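Local coordinates for sensor protein KdpD (Escherichia coli, PDB 4Y2F), which acts as the sensor histidine kinase of the potassium response, phosphorylating itself on histidine, and is represented here by its GAF domain, at residues R36-L41 with T52-M57; G46-L51 with I64-F69; Y87-L92 with L101-P106. All coordinates share one frame; numbering follows the deposited sequence.

Contact 1 (R36-L41 with T52-M57); sequences RSQVLL and THPQGM
M57 supplies most of the apolar contact, its thioether lying against the start of strand 35-42. CG packs on R36 CB at 3.6 Å, and SD sits 3.7 Å from the carbonyl carbon of S37 and 4.0 Å from Q38 CB. The chain bends at its last torsion (chi3 85°), which brings CE beside the backbone, 3.8 Å from R36 O. Outside the two segments, M57 also meets V103 and E105 of the neighbouring strand 97-106.

Q38 makes a second, mixed contact. Its OE1 rests against the ring of P54, 3.3 Å from CD, the two side chains crossing obliquely. The other end of the amide is tied down within the strand: NE2 gives a nearly straight bond to V39 O (3.0 Å, 172°), which fixes the rotation that turns OE1 to the proline.

No direct hydrogen bond joins the segments. A water at the edge of the R36 guanidinium accepts from NH1 (3.0 Å) and lies close to Q55 O, though this second leg is too short to be trusted in detail. Q55 and G56 form the corner of a type II turn, closed by M57 N to P54 O at 3.1 Å; a side chain on G56 would press on the Q55 carbonyl. Such a connection, folding back along a strand of the central antiparallel sheet, is consistent with the GAF fold.

Contact 2 (G46-L51 with I64-F69); sequences GKLQPL and IAQWSF
NE2 of Q66 is held by two acceptors, G46 O across the contact and OD1 of D70, one turn further along the same helix. The bond to G46 O is 2.8 Å long and somewhat bent (146° at the hydrogen), with the acceptor tilted out of the amide plane. At the other end of the amide, OE1 takes the backbone N-H of L48 on a lone pair, at 3.1 Å. One side chain thus serves a donor and an acceptor of the incoming chain on both flanks of K47, and together with D70 these bonds fix which end of the amide is which. The first torsion sets CG of Q66 anti to the backbone N (chi1 -168°), and the bend at chi2 turns CD off that line, the amide beyond ending beside G46-L48. The aliphatic part of K47 crosses it at about a right angle, CD lying 3.6 Å from OE1. An alanine in place of Q66 would probably leave G46 O and L48 N without these mates and set the turn before strand 48-49 free to shift against the helix.

The apolar half of the contact belongs to L48. Its CD2 lies over one face of the F69 ring, 3.8 Å above the plane and displaced toward the rim, as a CH-pi contact. CD1 reaches the helix itself, 3.6 Å from A65 O and 3.9 Å from F69 CB, with A65 CB a little farther off.

Strand 48-49 is an edge strand within this chain, bonded to strand 35-42. Helix 62-71 packs on the sheet, reaching strands 97-106 and 88-94, while F69 also meets P42.

Contact 3 (Y87-L92 with L101-P106); sequences YQILPL and LVVVEP
Q88 and V104 bond reciprocally, Q88 N to V104 O and V104 N to Q88 O, each at 2.9 Å; L90 N to V102 O and V102 N to L90 O, also 2.9 Å each, repeat the pattern. Between and beyond them I89 faces V103 and P91 faces L101 in non-hydrogen-bonded pairs. Two CA-H...O contacts supplement the bonds, V103 CA to Q88 O and L101 CA to L90 O, each at 3.3 Å.

The pairing is that of a beta hairpin, strands 88-94 and 97-106, within the five-stranded antiparallel sheet of the GAF domain; strand 97-106 is central and is flanked on its other edge by strand 35-42.

Apolar contacts lie on both faces. On the face of I89 and V103, turned to helix 62-71, I89 CG2 meets L101 CD1 at 3.9 Å, and L101 CD2 comes within 3.6 Å of P91 CA. Y87 CG stands between the backbone N and the carbonyl carbon (chi1 54°), and from the ring beyond it CD1 touches V103 CG1 at 4.0 Å. On the face of L90 and V102, turned to helix 115-142, V102 CG1 is shared by L90 CB (3.9 Å) and L92 CD2 (3.8 Å), with the L92 and V102 side chains crossing at about a right angle.

The polar ends find partners beyond the hairpin: Q88 NE2 bonds to OE1 of Q118, on helix 115-142, and E105 OE2 to OG1 of T58.

All three contacts reach one sheet. Contact 1 and contact 3 have centres about 9 Å apart and share the seam between strands 35-42 and 97-106, where L40 N lies 2.8 Å from L101 O and R36 O 2.8 Å from E105 N, both probable hydrogen bonds. Contact 2 stands about 12 Å from each of the others, centre to centre. It joins contact 1 through a probable bond between L41 O and Q49 N, and contact 3 through L101, whose CD1 is 3.4 Å from L48 CD1. Along the chain the segments of contacts 1 and 2 alternate, and both contacts close before contact 3 opens.

Contact 1 (R36-L41 with T52-M57)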
loop_
_atom_site.group_PDB
_atom_site.type_symbol
_atom_site.label_atom_id
_atom_site.label_comp_id
_atom_site.label_asym_id
_atom_site.label_seq_id
_atom_site.Cartn_x
_atom_site.Cartn_y
_atom_site.Cartn_z
ATOM N N ARG A 36 -10.615 4.751 18.489
ATOM C CA ARG A 36 -11.461 5.646 17.719
ATOM C C ARG A 36 -10.565 6.447 16.787
ATOM O O ARG A 36 -9.404 6.728 17.104
ATOM C CB ARG A 36 -12.225 6.587 18.654
ATOM C CG ARG A 36 -13.096 5.855 19.694
ATOM C CD ARG A 36 -14.235 5.043 19.065
ATOM N NE ARG A 36 -14.872 4.092 20.005
ATOM C CZ ARG A 36 -15.901 4.370 20.815
ATOM N NH1 ARG A 36 -16.420 5.597 20.816
ATOM N NH2 ARG A 36 -16.427 3.423 21.625
ATOM N N SER A 37 -11.075 6.782 15.613
ATOM C CA SER A 37 -10.221 7.514 14.693
ATOM C C SER A 37 -11.053 8.455 13.850
ATOM O O SER A 37 -12.256 8.259 13.652
ATOM C CB SER A 37 -9.364 6.610 13.813
ATOM O OG SER A 37 -10.175 5.814 12.993
ATOM N N GLN A 38 -10.377 9.481 13.338
ATOM C CA GLN A 38 -10.993 10.446 12.443
ATOM C C GLN A 38 -9.983 10.805 11.364
ATOM O O GLN A 38 -8.865 11.241 11.674
ATOM C CB GLN A 38 -11.315 11.713 13.225
ATOM C CG GLN A 38 -11.806 12.840 12.351
ATOM C CD GLN A 38 -13.233 12.633 11.936
ATOM O OE1 GLN A 38 -14.124 12.590 12.777
ATOM N NE2 GLN A 38 -13.466 12.492 10.632
ATOM N N VAL A 39 -10.377 10.617 10.112
ATOM C CA VAL A 39 -9.607 11.080 8.967
ATOM C C VAL A 39 -9.984 12.528 8.678
ATOM O O VAL A 39 -11.172 12.890 8.679
ATOM C CB VAL A 39 -9.850 10.169 7.750
ATOM C CG1 VAL A 39 -9.307 10.798 6.467
ATOM C CG2 VAL A 39 -9.203 8.797 7.986
ATOM N N LEU A 40 -8.961 13.353 8.457
ATOM C CA LEU A 40 -9.104 14.766 8.125
ATOM C C LEU A 40 -8.515 15.000 6.739
ATOM O O LEU A 40 -7.395 14.564 6.455
ATOM C CB LEU A 40 -8.334 15.612 9.144
ATOM C CG LEU A 40 -8.739 15.398 10.608
ATOM C CD1 LEU A 40 -7.859 16.228 11.549
ATOM C CD2 LEU A 40 -10.195 15.746 10.792
ATOM N N LEU A 41 -9.258 15.714 5.889
ATOM C CA LEU A 41 -8.858 15.941 4.508
ATOM C C LEU A 41 -8.800 17.436 4.221
ATOM O O LEU A 41 -9.610 18.203 4.758
ATOM C CB LEU A 41 -9.848 15.277 3.539
ATOM C CG LEU A 41 -9.956 13.760 3.720
ATOM C CD1 LEU A 41 -10.985 13.182 2.780
ATOM C CD2 LEU A 41 -8.600 13.082 3.517
ATOM N N THR A 52 -14.618 19.513 13.590
ATOM C CA THR A 52 -15.416 19.092 14.735
ATOM C C THR A 52 -15.171 17.609 14.985
ATOM O O THR A 52 -15.420 16.777 14.106
ATOM C CB THR A 52 -16.902 19.342 14.471
ATOM O OG1 THR A 52 -17.321 18.586 13.326
ATOM C CG2 THR A 52 -17.158 20.820 14.210
ATOM N N HIS A 53 -14.695 17.284 16.186
ATOM C CA HIS A 53 -14.402 15.905 16.539
ATOM C C HIS A 53 -15.701 15.129 16.754
ATOM O O HIS A 53 -16.734 15.709 17.104
ATOM C CB HIS A 53 -13.608 15.870 17.839
ATOM C CG HIS A 53 -14.412 16.271 19.035
ATOM N ND1 HIS A 53 -14.768 17.579 19.285
ATOM C CD2 HIS A 53 -14.948 15.536 20.038
ATOM C CE1 HIS A 53 -15.478 17.635 20.397
ATOM N NE2 HIS A 53 -15.603 16.408 20.874
ATOM N N PRO A 54 -15.676 13.815 16.569
ATOM C CA PRO A 54 -16.885 13.021 16.793
ATOM C C PRO A 54 -17.042 12.635 18.258
ATOM O O PRO A 54 -16.083 12.611 19.038
ATOM C CB PRO A 54 -16.650 11.784 15.921
ATOM C CG PRO A 54 -15.167 11.619 15.916
ATOM C CD PRO A 54 -14.566 13.000 16.038
ATOM N N GLN A 55 -18.292 12.352 18.630
ATOM C CA GLN A 55 -18.582 11.859 19.970
ATOM C C GLN A 55 -17.725 10.638 20.263
ATOM O O GLN A 55 -17.556 9.758 19.414
ATOM C CB GLN A 55 -20.068 11.496 20.083
ATOM C CG GLN A 55 -20.400 10.440 21.139
ATOM C CD GLN A 55 -20.333 10.971 22.560
ATOM O OE1 GLN A 55 -20.491 12.169 22.800
ATOM N NE2 GLN A 55 -20.097 10.073 23.514
ATOM N N GLY A 56 -17.155 10.601 21.462
ATOM C CA GLY A 56 -16.291 9.521 21.870
ATOM C C GLY A 56 -14.806 9.801 21.729
ATOM O O GLY A 56 -14.006 9.094 22.345
ATOM N N MET A 57 -14.414 10.791 20.926
ATOM C CA MET A 57 -13.019 11.201 20.842
ATOM C C MET A 57 -12.755 12.457 21.666
ATOM O O MET A 57 -13.583 13.368 21.732
ATOM C CB MET A 57 -12.583 11.462 19.397
ATOM C CG MET A 57 -12.431 10.173 18.615
ATOM S SD MET A 57 -11.858 10.420 16.927
ATOM C CE MET A 57 -10.079 10.483 17.163
HETATM O O HOH W 1 -15.838 8.001 19.196
#

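Contact 2 (G46-L51 with I64-F69)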
loop_
_atom_site.group_PDB
_atom_site.type_symbol
_atom_site.label_atom_id
_atom_site.label_comp_id
_atom_site.label_asym_id
_atom_site.label_seq_id
_atom_site.Cartn_x
_atom_site.Cartn_y
_atom_site.Cartn_z
ATOM N N GLY A 46 -6.443 24.032 1.439
ATOM C CA GLY A 46 -5.482 23.267 2.202
ATOM C C GLY A 46 -5.765 23.187 3.685
ATOM O O GLY A 46 -4.901 22.724 4.437
ATOM N N LYS A 47 -6.940 23.626 4.134
ATOM C CA LYS A 47 -7.312 23.548 5.542
ATOM C C LYS A 47 -8.114 22.279 5.807
ATOM O O LYS A 47 -9.012 21.922 5.039
ATOM C CB LYS A 47 -8.123 24.776 5.961
ATOM C CG LYS A 47 -7.343 26.082 5.928
ATOM C CD LYS A 47 -6.132 26.045 6.847
ATOM C CE LYS A 47 -5.260 27.266 6.633
ATOM N NZ LYS A 47 -4.911 27.426 5.192
ATOM N N LEU A 48 -7.791 21.608 6.908
ATOM C CA LEU A 48 -8.313 20.274 7.174
ATOM C C LEU A 48 -9.776 20.316 7.591
ATOM O O LEU A 48 -10.206 21.212 8.322
ATOM C CB LEU A 48 -7.497 19.617 8.283
ATOM C CG LEU A 48 -6.061 19.290 7.894
ATOM C CD1 LEU A 48 -5.322 18.840 9.132
ATOM C CD2 LEU A 48 -6.028 18.191 6.825
ATOM N N GLN A 49 -10.535 19.322 7.139
ATOM C CA GLN A 49 -11.930 19.177 7.513
ATOM C C GLN A 49 -12.221 17.711 7.794
ATOM O O GLN A 49 -11.658 16.826 7.138
ATOM C CB GLN A 49 -12.867 19.682 6.405
ATOM C CG GLN A 49 -12.543 21.076 5.885
ATOM C CD GLN A 49 -12.848 22.186 6.883
ATOM O OE1 GLN A 49 -13.445 21.950 7.937
ATOM N NE2 GLN A 49 -12.440 23.407 6.551
ATOM N N PRO A 50 -13.103 17.419 8.760
ATOM C CA PRO A 50 -13.849 18.399 9.564
ATOM C C PRO A 50 -13.033 19.078 10.676
ATOM O O PRO A 50 -11.950 18.610 11.035
ATOM C CB PRO A 50 -14.981 17.560 10.170
ATOM C CG PRO A 50 -14.456 16.170 10.201
ATOM C CD PRO A 50 -13.542 16.033 9.015
ATOM N N LEU A 51 -13.553 20.196 11.189
ATOM C CA LEU A 51 -13.000 20.873 12.356
ATOM C C LEU A 51 -13.691 20.468 13.651
ATOM O O LEU A 51 -13.380 21.028 14.708
ATOM C CB LEU A 51 -13.094 22.396 12.185
ATOM C CG LEU A 51 -12.013 23.107 11.364
ATOM C CD1 LEU A 51 -12.523 24.445 10.850
ATOM C CD2 LEU A 51 -10.753 23.305 12.192
ATOM N N ILE A 64 -2.327 22.203 15.599
ATOM C CA ILE A 64 -1.271 21.199 15.566
ATOM C C ILE A 64 -1.569 20.147 14.501
ATOM O O ILE A 64 -0.663 19.690 13.790
ATOM C CB ILE A 64 -1.041 20.597 16.965
ATOM C CG1 ILE A 64 -0.683 21.710 17.960
ATOM C CG2 ILE A 64 0.033 19.522 16.922
ATOM C CD1 ILE A 64 0.603 22.433 17.618
ATOM N N ALA A 65 -2.848 19.783 14.344
ATOM C CA ALA A 65 -3.232 18.927 13.224
ATOM C C ALA A 65 -2.850 19.573 11.897
ATOM O O ALA A 65 -2.246 18.929 11.028
ATOM C CB ALA A 65 -4.729 18.637 13.285
ATOM N N GLN A 66 -3.172 20.862 11.730
ATOM C CA GLN A 66 -2.769 21.554 10.511
ATOM C C GLN A 66 -1.251 21.538 10.342
ATOM O O GLN A 66 -0.750 21.363 9.223
ATOM C CB GLN A 66 -3.312 22.989 10.505
ATOM C CG GLN A 66 -3.204 23.698 9.152
ATOM C CD GLN A 66 -4.117 23.105 8.090
ATOM O OE1 GLN A 66 -5.312 22.899 8.321
ATOM N NE2 GLN A 66 -3.553 22.828 6.914
ATOM N N TRP A 67 -0.504 21.725 11.440
ATOM C CA TRP A 67 0.959 21.669 11.390
ATOM C C TRP A 67 1.443 20.313 10.889
ATOM O O TRP A 67 2.350 20.231 10.048
ATOM C CB TRP A 67 1.538 21.945 12.781
ATOM C CG TRP A 67 3.055 21.772 12.879
ATOM C CD1 TRP A 67 4.004 22.735 12.679
ATOM C CD2 TRP A 67 3.772 20.575 13.222
ATOM N NE1 TRP A 67 5.262 22.213 12.868
ATOM C CE2 TRP A 67 5.149 20.887 13.193
ATOM C CE3 TRP A 67 3.386 19.266 13.531
ATOM C CZ2 TRP A 67 6.138 19.941 13.465
ATOM C CZ3 TRP A 67 4.375 18.326 13.804
ATOM C CH2 TRP A 67 5.731 18.671 13.776
ATOM N N SER A 68 0.857 19.231 11.412
ATOM C CA SER A 68 1.236 17.890 10.991
ATOM C C SER A 68 0.994 17.693 9.498
ATOM O O SER A 68 1.837 17.112 8.795
ATOM C CB SER A 68 0.435 16.887 11.825
ATOM O OG SER A 68 0.628 15.545 11.401
ATOM N N PHE A 69 -0.158 18.157 9.003
ATOM C CA PHE A 69 -0.473 18.038 7.582
ATOM C C PHE A 69 0.467 18.885 6.735
ATOM O O PHE A 69 0.955 18.441 5.687
ATOM C CB PHE A 69 -1.925 18.456 7.340
ATOM C CG PHE A 69 -2.299 18.538 5.884
ATOM C CD1 PHE A 69 -2.583 17.387 5.168
ATOM C CD2 PHE A 69 -2.352 19.760 5.227
ATOM C CE1 PHE A 69 -2.918 17.450 3.832
ATOM C CE2 PHE A 69 -2.689 19.836 3.885
ATOM C CZ PHE A 69 -2.968 18.680 3.182
#

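Contact 3 (Y87-L92 with L101-P106)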
loop_
_atom_site.group_PDB
_atom_site.type_symbol
_atom_site.label_atom_id
_atom_site.label_comp_id
_atom_site.label_asym_id
_atom_site.label_seq_id
_atom_site.Cartn_x
_atom_site.Cartn_y
_atom_site.Cartn_z
ATOM N N TYR A 87 -3.578 10.577 22.149
ATOM C CA TYR A 87 -3.878 10.213 20.769
ATOM C C TYR A 87 -2.646 10.482 19.916
ATOM O O TYR A 87 -1.710 11.181 20.324
ATOM C CB TYR A 87 -5.070 11.013 20.224
ATOM C CG TYR A 87 -4.917 12.520 20.349
ATOM C CD1 TYR A 87 -4.207 13.249 19.416
ATOM C CD2 TYR A 87 -5.463 13.202 21.438
ATOM C CE1 TYR A 87 -4.048 14.621 19.532
ATOM C CE2 TYR A 87 -5.325 14.572 21.553
ATOM C CZ TYR A 87 -4.597 15.278 20.611
ATOM O OH TYR A 87 -4.433 16.665 20.715
ATOM N N GLN A 88 -2.642 9.907 18.719
ATOM C CA GLN A 88 -1.632 10.210 17.715
ATOM C C GLN A 88 -2.252 11.008 16.576
ATOM O O GLN A 88 -3.415 10.813 16.222
ATOM C CB GLN A 88 -1.049 8.930 17.128
ATOM C CG GLN A 88 -0.430 8.022 18.167
ATOM C CD GLN A 88 0.320 6.899 17.516
ATOM O OE1 GLN A 88 -0.271 5.902 17.144
ATOM N NE2 GLN A 88 1.624 7.067 17.346
ATOM N N ILE A 89 -1.453 11.908 15.994
ATOM C CA ILE A 89 -1.825 12.641 14.790
ATOM C C ILE A 89 -0.853 12.178 13.710
ATOM O O ILE A 89 0.357 12.436 13.800
ATOM C CB ILE A 89 -1.728 14.156 14.995
ATOM C CG1 ILE A 89 -2.744 14.608 16.044
ATOM C CG2 ILE A 89 -1.997 14.865 13.686
ATOM C CD1 ILE A 89 -2.673 16.115 16.302
ATOM N N LEU A 90 -1.370 11.485 12.688
ATOM C CA LEU A 90 -0.518 10.795 11.713
ATOM C C LEU A 90 -0.774 11.301 10.300
ATOM O O LEU A 90 -1.921 11.247 9.817
ATOM C CB LEU A 90 -0.739 9.280 11.779
ATOM C CG LEU A 90 -0.441 8.697 13.159
ATOM C CD1 LEU A 90 -0.839 7.239 13.171
ATOM C CD2 LEU A 90 1.027 8.852 13.525
ATOM N N PRO A 91 0.241 11.770 9.593
ATOM C CA PRO A 91 0.028 12.145 8.191
ATOM C C PRO A 91 -0.214 10.929 7.309
ATOM O O PRO A 91 0.393 9.868 7.480
ATOM C CB PRO A 91 1.329 12.857 7.814
ATOM C CG PRO A 91 2.348 12.316 8.763
ATOM C CD PRO A 91 1.609 12.050 10.055
ATOM N N LEU A 92 -1.146 11.090 6.372
ATOM C CA LEU A 92 -1.411 10.074 5.352
ATOM C C LEU A 92 -0.566 10.438 4.140
ATOM O O LEU A 92 -0.980 11.237 3.294
ATOM C CB LEU A 92 -2.894 10.053 5.014
ATOM C CG LEU A 92 -3.761 9.850 6.256
ATOM C CD1 LEU A 92 -5.234 10.038 5.930
ATOM C CD2 LEU A 92 -3.521 8.467 6.874
ATOM N N LEU A 101 -4.826 13.468 7.101
ATOM C CA LEU A 101 -4.322 13.037 8.397
ATOM C C LEU A 101 -5.305 12.042 8.977
ATOM O O LEU A 101 -6.488 12.023 8.620
ATOM C CB LEU A 101 -4.298 14.173 9.417
ATOM C CG LEU A 101 -3.444 15.406 9.231
ATOM C CD1 LEU A 101 -3.671 16.227 10.476
ATOM C CD2 LEU A 101 -1.982 15.036 9.104
ATOM N N VAL A 102 -4.812 11.203 9.884
ATOM C CA VAL A 102 -5.707 10.438 10.740
ATOM C C VAL A 102 -5.328 10.712 12.192
ATOM O O VAL A 102 -4.140 10.713 12.552
ATOM C CB VAL A 102 -5.737 8.938 10.379
ATOM C CG1 VAL A 102 -4.366 8.288 10.573
ATOM C CG2 VAL A 102 -6.836 8.206 11.156
ATOM N N VAL A 103 -6.329 11.017 13.000
ATOM C CA VAL A 103 -6.170 11.123 14.447
ATOM C C VAL A 103 -6.637 9.789 15.019
ATOM O O VAL A 103 -7.748 9.334 14.712
ATOM C CB VAL A 103 -6.996 12.285 15.018
ATOM C CG1 VAL A 103 -6.768 12.385 16.529
ATOM C CG2 VAL A 103 -6.611 13.599 14.338
ATOM N N VAL A 104 -5.776 9.141 15.805
ATOM C CA VAL A 104 -6.049 7.812 16.361
ATOM C C VAL A 104 -6.008 7.906 17.883
ATOM O O VAL A 104 -4.949 8.208 18.450
ATOM C CB VAL A 104 -5.034 6.771 15.863
ATOM C CG1 VAL A 104 -5.373 5.408 16.410
ATOM C CG2 VAL A 104 -4.996 6.741 14.328
ATOM N N GLU A 105 -7.133 7.605 18.528
ATOM C CA GLU A 105 -7.229 7.628 19.987
ATOM C C GLU A 105 -7.549 6.224 20.485
ATOM O O GLU A 105 -8.703 5.787 20.388
ATOM C CB GLU A 105 -8.305 8.611 20.439
ATOM C CG GLU A 105 -8.259 8.804 21.941
ATOM C CD GLU A 105 -9.325 9.750 22.442
ATOM O OE1 GLU A 105 -10.014 10.390 21.614
ATOM O OE2 GLU A 105 -9.486 9.841 23.682
ATOM N N PRO A 106 -6.575 5.492 21.020
ATOM C CA PRO A 106 -6.823 4.097 21.403
ATOM C C PRO A 106 -7.483 3.988 22.765
ATOM O O PRO A 106 -7.330 4.850 23.633
ATOM C CB PRO A 106 -5.404 3.525 21.471
ATOM C CG PRO A 106 -4.567 4.677 21.937
ATOM C CD PRO A 106 -5.170 5.892 21.252
#